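Local structure of SusD homolog (Bacteroides ovatus, 4F53) at residues 241-252 / 326-336; 444-452 / 471-479. The protein probably binds glycans, perhaps mucin O-glycans, at the cell surface as a SusD-like outer-membrane lipoprotein with a TPR-like helical fold. All blocks are in the same frame, centred on the assembly; numbering follows the deposited sequence.

Overall arrangement
Contact 1 (241-252 / 326-336) and contact 2 (444-452 / 471-479) follow one another along the chain and do not touch; their centres lie 25 Å apart and their nearest atoms about 7 Å. They share no helix or strand. Contact 1 pairs two short strands and the loops beside them in a protein whose regular structure is mainly helix; it is partly buried, with an apolar centre, exposed turn residues and a chiefly backbone-to-backbone bonding pattern. Contact 2 is buried nearer the middle of the chain and sets a helix against an irregular loop, its two crossing hydrogen bonds running from side-chain nitrogens of the helix to backbone carbonyls of the loop.

Contact 1. Residues 241-252 / 326-336; sequences AYRKVADHNPWQ and VTTSDNIVVFR
A two-stranded antiparallel ribbon with a classic beta bulge joins 241-243 to 332-335: Val334 and Phe335 both face Ala241, whose O takes Val334 N at 2.9 Å and Phe335 N at 3.1 Å. Beyond the bulge, Arg243 and Ile332 form a hydrogen-bonded pair, N to O in both directions. Tyr242 and Val333 lie side by side on one face, Val333 CG2 meeting the ring edge in plane, while Arg336 NH1 makes a weak bond to Tyr242 OH (3.2 Å, 132°); Arg336 NH2 is held by Phe439 O. On the other face, Ile332 CD1 touches Pro250 CD at 3.8 Å and the Val245 side chain crosses that of Ile332 at about a right angle, CG1 against CG1.

Past the strands the two segments stay together through a helix N-cap and a type I turn, Thr327 to Asp330. Asn249 has CG anti to its own N (chi1 -170°), which carries the amide to the turn: ND2 reaches Asp330 O at 3.0 Å from above the carbonyl plane, OD1 caps Trp251 N in plane, and the backbone N meets Thr328 O at 2.7 Å. Replacing Asn249 with leucine would probably leave Trp251 N without its cap and Asp330 O without this donor. A water bridges Val245 N, Ser329 O and Asn331 OD1, and Gln252 runs alongside Thr328, OE1 to CG2 3.4 Å.

Contact 2. Residues 444-452 / 471-479; sequences ESWTEYRRT and DAEGARRMP
Helix 444-452 comes closest to the loop 471-479 where Arg450 CA and Arg476 CA stand 6.5 Å apart, and the loop backbone turns two successive carbonyls, those of Ala475 and Arg476, to side chains of the helix. Trp446 gives NE1 to Ala475 O at 3.0 Å; the oxygen lies exactly in the indole plane, at the ring edge, and the bond is moderately bent. With CG anti to the backbone N (chi1 174°), the indole swings out to the loop, and CZ2 comes within 4.3 Å of Ala475 CB. Arg450 NH1 reaches Arg476 O at 2.8 Å, approaching from above the carbonyl plane, and also bonds Asp129 O. A bend at chi3 (-80°) folds the Arg450 chain back so that NE lies over the rim of one indole face of Trp446, where a weak bond from NE to Trp446 O helps fix its rotation.

The two arginines slide past each other in opposite directions, their guanidinium planes 80° apart. Arg450 CG lies 4.0 Å above the centre of the Arg476 guanidinium, and Glu473 OE2 sits over the opposite face in a long, charge-only contact, while Glu473 OE1 accepts from His514. Arg476 NH1 donates in plane to Glu473 O at 2.9 Å, and a water links the same nitrogen to Tyr449 O.

Asp518 forms a salt bridge with Arg476 NH2. From the loop, Ala475 rests on Phe58 of helix 44-58 and Met478, a selenomethionine, packs between that helix and helix 110-131, while helix 423-438 receives Ser445 and Thr452.

Contact 1. Residues 241-252 / 326-336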
loop_
_atom_site.group_PDB
_atom_site.type_symbol
_atom_site.label_atom_id
_atom_site.label_comp_id
_atom_site.label_asym_id
_atom_site.label_seq_id
_atom_site.Cartn_x
_atom_site.Cartn_y
_atom_site.Cartn_z
ATOM N N ALA A 241 1.567 -0.267 -13.748
ATOM C CA ALA A 241 2.937 -0.738 -13.507
ATOM C C ALA A 241 2.909 -2.086 -12.779
ATOM O O ALA A 241 2.433 -2.188 -11.650
ATOM C CB ALA A 241 3.740 0.296 -12.716
ATOM N N TYR A 242 3.395 -3.129 -13.477
ATOM C CA TYR A 242 3.463 -4.523 -13.023
ATOM C C TYR A 242 4.853 -5.038 -13.307
ATOM O O TYR A 242 5.282 -4.979 -14.451
ATOM C CB TYR A 242 2.399 -5.396 -13.737
ATOM C CG TYR A 242 0.992 -4.876 -13.539
ATOM C CD1 TYR A 242 0.266 -5.193 -12.395
ATOM C CD2 TYR A 242 0.395 -4.049 -14.487
ATOM C CE1 TYR A 242 -1.014 -4.694 -12.196
ATOM C CE2 TYR A 242 -0.886 -3.542 -14.298
ATOM C CZ TYR A 242 -1.586 -3.866 -13.149
ATOM O OH TYR A 242 -2.862 -3.391 -12.965
ATOM N N ARG A 243 5.585 -5.471 -12.284
ATOM C CA ARG A 243 6.958 -5.926 -12.494
ATOM C C ARG A 243 7.027 -7.420 -12.742
ATOM O O ARG A 243 6.475 -8.207 -11.977
ATOM C CB ARG A 243 7.863 -5.548 -11.301
ATOM C CG ARG A 243 9.356 -5.683 -11.616
ATOM C CD ARG A 243 10.266 -5.145 -10.523
ATOM N NE ARG A 243 11.468 -5.987 -10.345
ATOM C CZ ARG A 243 11.478 -7.194 -9.759
ATOM N NH1 ARG A 243 10.346 -7.726 -9.274
ATOM N NH2 ARG A 243 12.610 -7.877 -9.659
ATOM N N LYS A 244 7.733 -7.810 -13.810
ATOM C CA LYS A 244 7.986 -9.216 -14.142
ATOM C C LYS A 244 9.029 -9.671 -13.142
ATOM O O LYS A 244 10.122 -9.064 -13.051
ATOM C CB LYS A 244 8.414 -9.387 -15.620
ATOM C CG LYS A 244 8.916 -10.786 -15.959
ATOM C CD LYS A 244 9.391 -10.902 -17.381
ATOM C CE LYS A 244 9.847 -12.299 -17.704
ATOM N NZ LYS A 244 10.385 -12.382 -19.087
ATOM N N VAL A 245 8.659 -10.678 -12.312
ATOM C CA VAL A 245 9.529 -11.164 -11.231
ATOM C C VAL A 245 10.860 -11.682 -11.794
ATOM O O VAL A 245 10.904 -12.220 -12.914
ATOM C CB VAL A 245 8.851 -12.204 -10.286
ATOM C CG1 VAL A 245 7.598 -11.621 -9.642
ATOM C CG2 VAL A 245 8.557 -13.533 -10.992
ATOM N N ALA A 246 11.940 -11.475 -11.035
ATOM C CA ALA A 246 13.266 -11.967 -11.416
ATOM C C ALA A 246 13.363 -13.446 -11.100
ATOM O O ALA A 246 13.916 -14.198 -11.895
ATOM C CB ALA A 246 14.354 -11.192 -10.688
ATOM N N ASP A 247 12.771 -13.880 -9.974
ATOM C CA ASP A 247 12.786 -15.282 -9.570
ATOM C C ASP A 247 11.362 -15.797 -9.246
ATOM O O ASP A 247 10.885 -16.706 -9.914
ATOM C CB ASP A 247 13.745 -15.499 -8.390
ATOM C CG ASP A 247 13.966 -16.966 -8.106
ATOM O OD1 ASP A 247 14.709 -17.614 -8.876
ATOM O OD2 ASP A 247 13.336 -17.488 -7.166
ATOM N N HIS A 248 10.707 -15.260 -8.213
ATOM C CA HIS A 248 9.348 -15.685 -7.881
ATOM C C HIS A 248 8.567 -14.614 -7.146
ATOM O O HIS A 248 9.159 -13.783 -6.452
ATOM C CB HIS A 248 9.358 -16.982 -7.051
ATOM C CG HIS A 248 10.003 -16.885 -5.704
ATOM N ND1 HIS A 248 11.375 -17.094 -5.540
ATOM C CD2 HIS A 248 9.436 -16.673 -4.491
ATOM C CE1 HIS A 248 11.600 -16.983 -4.239
ATOM N NE2 HIS A 248 10.463 -16.718 -3.565
ATOM N N ASN A 249 7.233 -14.656 -7.271
ATOM C CA ASN A 249 6.333 -13.768 -6.534
ATOM C C ASN A 249 6.327 -14.226 -5.056
ATOM O O ASN A 249 6.016 -15.392 -4.780
ATOM C CB ASN A 249 4.917 -13.772 -7.131
ATOM C CG ASN A 249 4.042 -12.706 -6.549
ATOM O OD1 ASN A 249 3.904 -12.580 -5.338
ATOM N ND2 ASN A 249 3.418 -11.920 -7.394
ATOM N N PRO A 250 6.700 -13.325 -4.111
ATOM C CA PRO A 250 6.810 -13.735 -2.693
ATOM C C PRO A 250 5.472 -14.128 -2.050
ATOM O O PRO A 250 5.485 -14.889 -1.101
ATOM C CB PRO A 250 7.405 -12.490 -2.019
ATOM C CG PRO A 250 7.016 -11.344 -2.894
ATOM C CD PRO A 250 7.102 -11.908 -4.291
ATOM N N TRP A 251 4.333 -13.633 -2.565
ATOM C CA TRP A 251 2.997 -13.966 -2.048
ATOM C C TRP A 251 2.685 -15.446 -2.162
ATOM O O TRP A 251 1.928 -15.959 -1.337
ATOM C CB TRP A 251 1.916 -13.169 -2.753
ATOM C CG TRP A 251 1.970 -11.719 -2.381
ATOM C CD1 TRP A 251 2.548 -10.702 -3.089
ATOM C CD2 TRP A 251 1.474 -11.136 -1.169
ATOM N NE1 TRP A 251 2.428 -9.516 -2.402
ATOM C CE2 TRP A 251 1.779 -9.752 -1.211
ATOM C CE3 TRP A 251 0.811 -11.650 -0.036
ATOM C CZ2 TRP A 251 1.387 -8.865 -0.187
ATOM C CZ3 TRP A 251 0.479 -10.777 1.003
ATOM C CH2 TRP A 251 0.744 -9.406 0.910
ATOM N N GLN A 252 3.276 -16.139 -3.162
ATOM C CA GLN A 252 3.116 -17.585 -3.325
ATOM C C GLN A 252 3.703 -18.302 -2.097
ATOM O O GLN A 252 3.166 -19.304 -1.654
ATOM C CB GLN A 252 3.756 -18.080 -4.629
ATOM C CG GLN A 252 3.515 -19.582 -4.880
ATOM C CD GLN A 252 4.591 -20.474 -4.261
ATOM O OE1 GLN A 252 5.686 -20.048 -3.850
ATOM N NE2 GLN A 252 4.301 -21.731 -4.147
ATOM N N VAL A 326 -2.447 -17.326 -6.395
ATOM C CA VAL A 326 -1.139 -16.759 -6.788
ATOM C C VAL A 326 -0.167 -17.858 -7.153
ATOM O O VAL A 326 -0.153 -18.900 -6.493
ATOM C CB VAL A 326 -0.563 -15.823 -5.656
ATOM C CG1 VAL A 326 -0.382 -16.554 -4.317
ATOM C CG2 VAL A 326 0.715 -15.081 -6.081
ATOM N N THR A 327 0.643 -17.627 -8.203
ATOM C CA THR A 327 1.726 -18.530 -8.605
ATOM C C THR A 327 3.075 -17.784 -8.498
ATOM O O THR A 327 3.106 -16.556 -8.394
ATOM C CB THR A 327 1.540 -19.151 -9.992
ATOM O OG1 THR A 327 1.847 -18.203 -10.995
ATOM C CG2 THR A 327 0.183 -19.761 -10.195
ATOM N N THR A 328 4.181 -18.535 -8.534
ATOM C CA THR A 328 5.523 -17.977 -8.443
ATOM C C THR A 328 5.836 -17.025 -9.618
ATOM O O THR A 328 6.640 -16.119 -9.470
ATOM C CB THR A 328 6.567 -19.091 -8.390
ATOM O OG1 THR A 328 6.472 -19.884 -9.562
ATOM C CG2 THR A 328 6.463 -19.959 -7.140
ATOM N N SER A 329 5.193 -17.209 -10.758
ATOM C CA SER A 329 5.514 -16.383 -11.916
ATOM C C SER A 329 4.620 -15.141 -12.052
ATOM O O SER A 329 4.875 -14.321 -12.940
ATOM C CB SER A 329 5.461 -17.226 -13.189
ATOM O OG SER A 329 4.140 -17.686 -13.389
ATOM N N ASP A 330 3.625 -14.965 -11.163
ATOM C CA ASP A 330 2.739 -13.795 -11.209
ATOM C C ASP A 330 3.504 -12.506 -11.014
ATOM O O ASP A 330 4.423 -12.444 -10.188
ATOM C CB ASP A 330 1.615 -13.898 -10.160
ATOM C CG ASP A 330 0.550 -14.949 -10.476
ATOM O OD1 ASP A 330 0.546 -15.487 -11.622
ATOM O OD2 ASP A 330 -0.249 -15.262 -9.583
ATOM N N ASN A 331 3.111 -11.467 -11.757
ATOM C CA ASN A 331 3.725 -10.143 -11.665
ATOM C C ASN A 331 3.470 -9.482 -10.342
ATOM O O ASN A 331 2.421 -9.679 -9.710
ATOM C CB ASN A 331 3.202 -9.201 -12.757
ATOM C CG ASN A 331 3.551 -9.604 -14.142
ATOM O OD1 ASN A 331 4.563 -10.271 -14.403
ATOM N ND2 ASN A 331 2.725 -9.176 -15.055
ATOM N N ILE A 332 4.428 -8.663 -9.940
ATOM C CA ILE A 332 4.285 -7.862 -8.738
ATOM C C ILE A 332 3.498 -6.585 -9.140
ATOM O O ILE A 332 3.741 -6.013 -10.193
ATOM C CB ILE A 332 5.661 -7.617 -8.083
ATOM C CG1 ILE A 332 6.114 -8.931 -7.371
ATOM C CG2 ILE A 332 5.563 -6.467 -7.112
ATOM C CD1 ILE A 332 7.435 -8.913 -6.685
ATOM N N VAL A 333 2.498 -6.211 -8.333
ATOM C CA VAL A 333 1.638 -5.068 -8.599
ATOM C C VAL A 333 2.298 -3.833 -8.004
ATOM O O VAL A 333 2.433 -3.742 -6.780
ATOM C CB VAL A 333 0.192 -5.308 -8.066
ATOM C CG1 VAL A 333 -0.667 -4.051 -8.229
ATOM C CG2 VAL A 333 -0.464 -6.529 -8.739
ATOM N N VAL A 334 2.700 -2.868 -8.868
ATOM C CA VAL A 334 3.401 -1.667 -8.395
ATOM C C VAL A 334 2.444 -0.447 -8.328
ATOM O O VAL A 334 2.399 0.229 -7.307
ATOM C CB VAL A 334 4.681 -1.367 -9.235
ATOM C CG1 VAL A 334 5.413 -0.143 -8.698
ATOM C CG2 VAL A 334 5.620 -2.580 -9.280
ATOM N N PHE A 335 1.694 -0.172 -9.402
ATOM C CA PHE A 335 0.808 0.978 -9.473
ATOM C C PHE A 335 -0.240 0.730 -10.556
ATOM O O PHE A 335 0.045 0.777 -11.764
ATOM C CB PHE A 335 1.638 2.259 -9.746
ATOM C CG PHE A 335 1.031 3.613 -9.419
ATOM C CD1 PHE A 335 -0.345 3.777 -9.325
ATOM C CD2 PHE A 335 1.839 4.747 -9.303
ATOM C CE1 PHE A 335 -0.901 5.033 -9.102
ATOM C CE2 PHE A 335 1.283 5.998 -9.060
ATOM C CZ PHE A 335 -0.088 6.134 -8.951
ATOM N N ARG A 336 -1.454 0.445 -10.112
ATOM C CA ARG A 336 -2.584 0.141 -10.990
ATOM C C ARG A 336 -3.178 1.394 -11.607
ATOM O O ARG A 336 -3.286 2.422 -10.934
ATOM C CB ARG A 336 -3.686 -0.569 -10.198
ATOM C CG ARG A 336 -3.289 -1.892 -9.568
ATOM C CD ARG A 336 -4.576 -2.604 -9.263
ATOM N NE ARG A 336 -4.420 -3.906 -8.617
ATOM C CZ ARG A 336 -4.273 -5.055 -9.265
ATOM N NH1 ARG A 336 -4.160 -5.072 -10.581
ATOM N NH2 ARG A 336 -4.186 -6.192 -8.596
HETATM O O HOH W 1 6.159 -11.968 -13.194
#

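Contact 2. Residues 444-452 / 471-479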
loop_
_atom_site.group_PDB
_atom_site.type_symbol
_atom_site.label_atom_id
_atom_site.label_comp_id
_atom_site.label_asym_id
_atom_site.label_seq_id
_atom_site.Cartn_x
_atom_site.Cartn_y
_atom_site.Cartn_z
ATOM N N GLU A 444 -0.084 1.250 0.090
ATOM C CA GLU A 444 -0.902 2.352 -0.421
ATOM C C GLU A 444 -2.247 2.387 0.294
ATOM O O GLU A 444 -2.673 3.467 0.690
ATOM C CB GLU A 444 -1.086 2.273 -1.971
ATOM C CG GLU A 444 -1.687 3.539 -2.576
ATOM C CD GLU A 444 -1.119 4.905 -2.180
ATOM O OE1 GLU A 444 0.099 5.022 -1.902
ATOM O OE2 GLU A 444 -1.909 5.875 -2.162
ATOM N N SER A 445 -2.898 1.232 0.453
ATOM C CA SER A 445 -4.231 1.149 1.087
ATOM C C SER A 445 -4.206 1.469 2.589
ATOM O O SER A 445 -5.193 2.004 3.085
ATOM C CB SER A 445 -4.883 -0.209 0.843
ATOM O OG SER A 445 -5.226 -0.231 -0.530
ATOM N N TRP A 446 -3.096 1.180 3.289
ATOM C CA TRP A 446 -2.926 1.572 4.696
ATOM C C TRP A 446 -2.813 3.126 4.757
ATOM O O TRP A 446 -3.483 3.787 5.563
ATOM C CB TRP A 446 -1.689 0.882 5.354
ATOM C CG TRP A 446 -1.396 1.370 6.759
ATOM C CD1 TRP A 446 -2.313 1.696 7.722
ATOM C CD2 TRP A 446 -0.096 1.578 7.357
ATOM N NE1 TRP A 446 -1.670 2.085 8.879
ATOM C CE2 TRP A 446 -0.313 2.053 8.676
ATOM C CE3 TRP A 446 1.237 1.432 6.897
ATOM C CZ2 TRP A 446 0.748 2.351 9.557
ATOM C CZ3 TRP A 446 2.286 1.739 7.765
ATOM C CH2 TRP A 446 2.041 2.195 9.073
ATOM N N THR A 447 -2.021 3.710 3.859
ATOM C CA THR A 447 -1.863 5.167 3.808
ATOM C C THR A 447 -3.239 5.836 3.525
ATOM O O THR A 447 -3.583 6.834 4.149
ATOM C CB THR A 447 -0.801 5.525 2.753
ATOM O OG1 THR A 447 0.452 4.950 3.146
ATOM C CG2 THR A 447 -0.645 6.995 2.569
ATOM N N GLU A 448 -4.020 5.262 2.619
ATOM C CA GLU A 448 -5.312 5.837 2.230
ATOM C C GLU A 448 -6.372 5.658 3.318
ATOM O O GLU A 448 -7.229 6.523 3.477
ATOM C CB GLU A 448 -5.760 5.274 0.855
ATOM C CG GLU A 448 -4.887 5.887 -0.250
ATOM C CD GLU A 448 -4.972 7.405 -0.359
ATOM O OE1 GLU A 448 -5.930 7.873 -1.009
ATOM O OE2 GLU A 448 -4.146 8.127 0.253
ATOM N N TYR A 449 -6.274 4.564 4.094
ATOM C CA TYR A 449 -7.161 4.300 5.221
ATOM C C TYR A 449 -6.932 5.373 6.312
ATOM O O TYR A 449 -7.888 5.954 6.858
ATOM C CB TYR A 449 -6.935 2.882 5.768
ATOM C CG TYR A 449 -7.675 2.663 7.058
ATOM C CD1 TYR A 449 -9.053 2.473 7.065
ATOM C CD2 TYR A 449 -7.022 2.779 8.289
ATOM C CE1 TYR A 449 -9.760 2.351 8.256
ATOM C CE2 TYR A 449 -7.719 2.642 9.491
ATOM C CZ TYR A 449 -9.089 2.422 9.467
ATOM O OH TYR A 449 -9.812 2.303 10.627
ATOM N N ARG A 450 -5.655 5.637 6.607
ATOM C CA ARG A 450 -5.289 6.646 7.584
ATOM C C ARG A 450 -5.730 8.037 7.130
ATOM O O ARG A 450 -6.322 8.759 7.908
ATOM C CB ARG A 450 -3.789 6.630 7.840
ATOM C CG ARG A 450 -3.311 5.375 8.568
ATOM C CD ARG A 450 -1.792 5.445 8.738
ATOM N NE ARG A 450 -1.076 5.051 7.511
ATOM C CZ ARG A 450 0.224 5.259 7.305
ATOM N NH1 ARG A 450 0.958 5.887 8.217
ATOM N NH2 ARG A 450 0.794 4.859 6.182
ATOM N N ARG A 451 -5.477 8.399 5.871
ATOM C CA ARG A 451 -5.807 9.718 5.346
ATOM C C ARG A 451 -7.326 9.989 5.345
ATOM O O ARG A 451 -7.755 11.050 5.792
ATOM C CB ARG A 451 -5.239 9.891 3.910
ATOM C CG ARG A 451 -5.411 11.327 3.370
ATOM C CD ARG A 451 -4.832 11.545 1.988
ATOM N NE ARG A 451 -5.433 10.696 0.944
ATOM C CZ ARG A 451 -6.511 11.007 0.222
ATOM N NH1 ARG A 451 -7.173 12.129 0.454
ATOM N NH2 ARG A 451 -6.958 10.175 -0.703
ATOM N N THR A 452 -8.127 9.046 4.837
ATOM C CA THR A 452 -9.553 9.300 4.640
ATOM C C THR A 452 -10.480 8.668 5.678
ATOM O O THR A 452 -11.628 9.099 5.768
ATOM C CB THR A 452 -9.948 8.792 3.233
ATOM O OG1 THR A 452 -9.866 7.371 3.222
ATOM C CG2 THR A 452 -9.072 9.363 2.138
ATOM N N ASP A 471 -8.327 1.391 19.202
ATOM C CA ASP A 471 -8.960 0.342 18.403
ATOM C C ASP A 471 -9.622 0.852 17.126
ATOM O O ASP A 471 -9.512 0.186 16.118
ATOM C CB ASP A 471 -9.984 -0.439 19.231
ATOM C CG ASP A 471 -9.366 -1.353 20.282
ATOM O OD1 ASP A 471 -8.285 -1.924 20.012
ATOM O OD2 ASP A 471 -9.969 -1.500 21.372
ATOM N N ALA A 472 -10.277 2.006 17.164
ATOM C CA ALA A 472 -10.935 2.619 16.008
ATOM C C ALA A 472 -9.923 3.223 15.004
ATOM O O ALA A 472 -10.159 3.177 13.801
ATOM C CB ALA A 472 -11.894 3.702 16.474
ATOM N N GLU A 473 -8.810 3.777 15.505
ATOM C CA GLU A 473 -7.757 4.411 14.709
ATOM C C GLU A 473 -6.764 3.425 14.103
ATOM O O GLU A 473 -6.280 3.657 13.001
ATOM C CB GLU A 473 -6.956 5.378 15.596
ATOM C CG GLU A 473 -7.705 6.622 16.004
ATOM C CD GLU A 473 -7.195 7.834 15.267
ATOM O OE1 GLU A 473 -6.053 8.269 15.545
ATOM O OE2 GLU A 473 -7.917 8.316 14.367
ATOM N N GLY A 474 -6.392 2.400 14.865
ATOM C CA GLY A 474 -5.361 1.444 14.476
ATOM C C GLY A 474 -3.991 2.100 14.478
ATOM O O GLY A 474 -3.817 3.179 15.046
ATOM N N ALA A 475 -2.998 1.452 13.883
ATOM C CA ALA A 475 -1.639 2.008 13.802
ATOM C C ALA A 475 -1.616 3.177 12.795
ATOM O O ALA A 475 -2.093 3.055 11.673
ATOM C CB ALA A 475 -0.655 0.915 13.386
ATOM N N ARG A 476 -1.090 4.313 13.218
ATOM C CA ARG A 476 -1.028 5.540 12.429
ATOM C C ARG A 476 0.355 5.717 11.844
ATOM O O ARG A 476 0.556 6.496 10.909
ATOM C CB ARG A 476 -1.413 6.762 13.295
ATOM C CG ARG A 476 -2.735 6.602 14.050
ATOM C CD ARG A 476 -3.867 6.145 13.135
ATOM N NE ARG A 476 -4.221 7.184 12.176
ATOM C CZ ARG A 476 -5.331 7.177 11.456
ATOM N NH1 ARG A 476 -6.166 6.144 11.521
ATOM N NH2 ARG A 476 -5.621 8.198 10.667
ATOM N N ARG A 477 1.312 4.984 12.401
ATOM C CA ARG A 477 2.704 5.006 11.965
ATOM C C ARG A 477 3.462 3.899 12.701
ATOM O O ARG A 477 2.876 3.165 13.498
ATOM C CB ARG A 477 3.339 6.406 12.237
ATOM C CG ARG A 477 3.521 6.707 13.721
ATOM C CD ARG A 477 4.186 8.040 13.987
ATOM N NE ARG A 477 5.613 8.065 13.660
ATOM C CZ ARG A 477 6.602 7.802 14.506
ATOM N NH1 ARG A 477 6.337 7.381 15.739
ATOM N NH2 ARG A 477 7.865 7.906 14.111
HETATM N N MSE A 478 4.761 3.794 12.427
HETATM C CA MSE A 478 5.661 2.909 13.139
HETATM C C MSE A 478 6.586 3.772 13.962
HETATM O O MSE A 478 6.966 4.855 13.494
HETATM C CB MSE A 478 6.453 2.004 12.167
HETATM C CG MSE A 478 5.583 0.948 11.495
HETATM SE SE MSE A 478 4.975 -0.451 12.697
HETATM C CE MSE A 478 6.697 -1.224 13.240
ATOM N N PRO A 479 6.956 3.332 15.192
ATOM C CA PRO A 479 7.927 4.109 15.971
ATOM C C PRO A 479 9.337 3.895 15.430
ATOM O O PRO A 479 9.606 2.865 14.814
ATOM C CB PRO A 479 7.764 3.553 17.384
ATOM C CG PRO A 479 7.314 2.144 17.195
ATOM C CD PRO A 479 6.600 2.061 15.870
HETATM O O HOH W 2 -8.484 6.539 9.566
#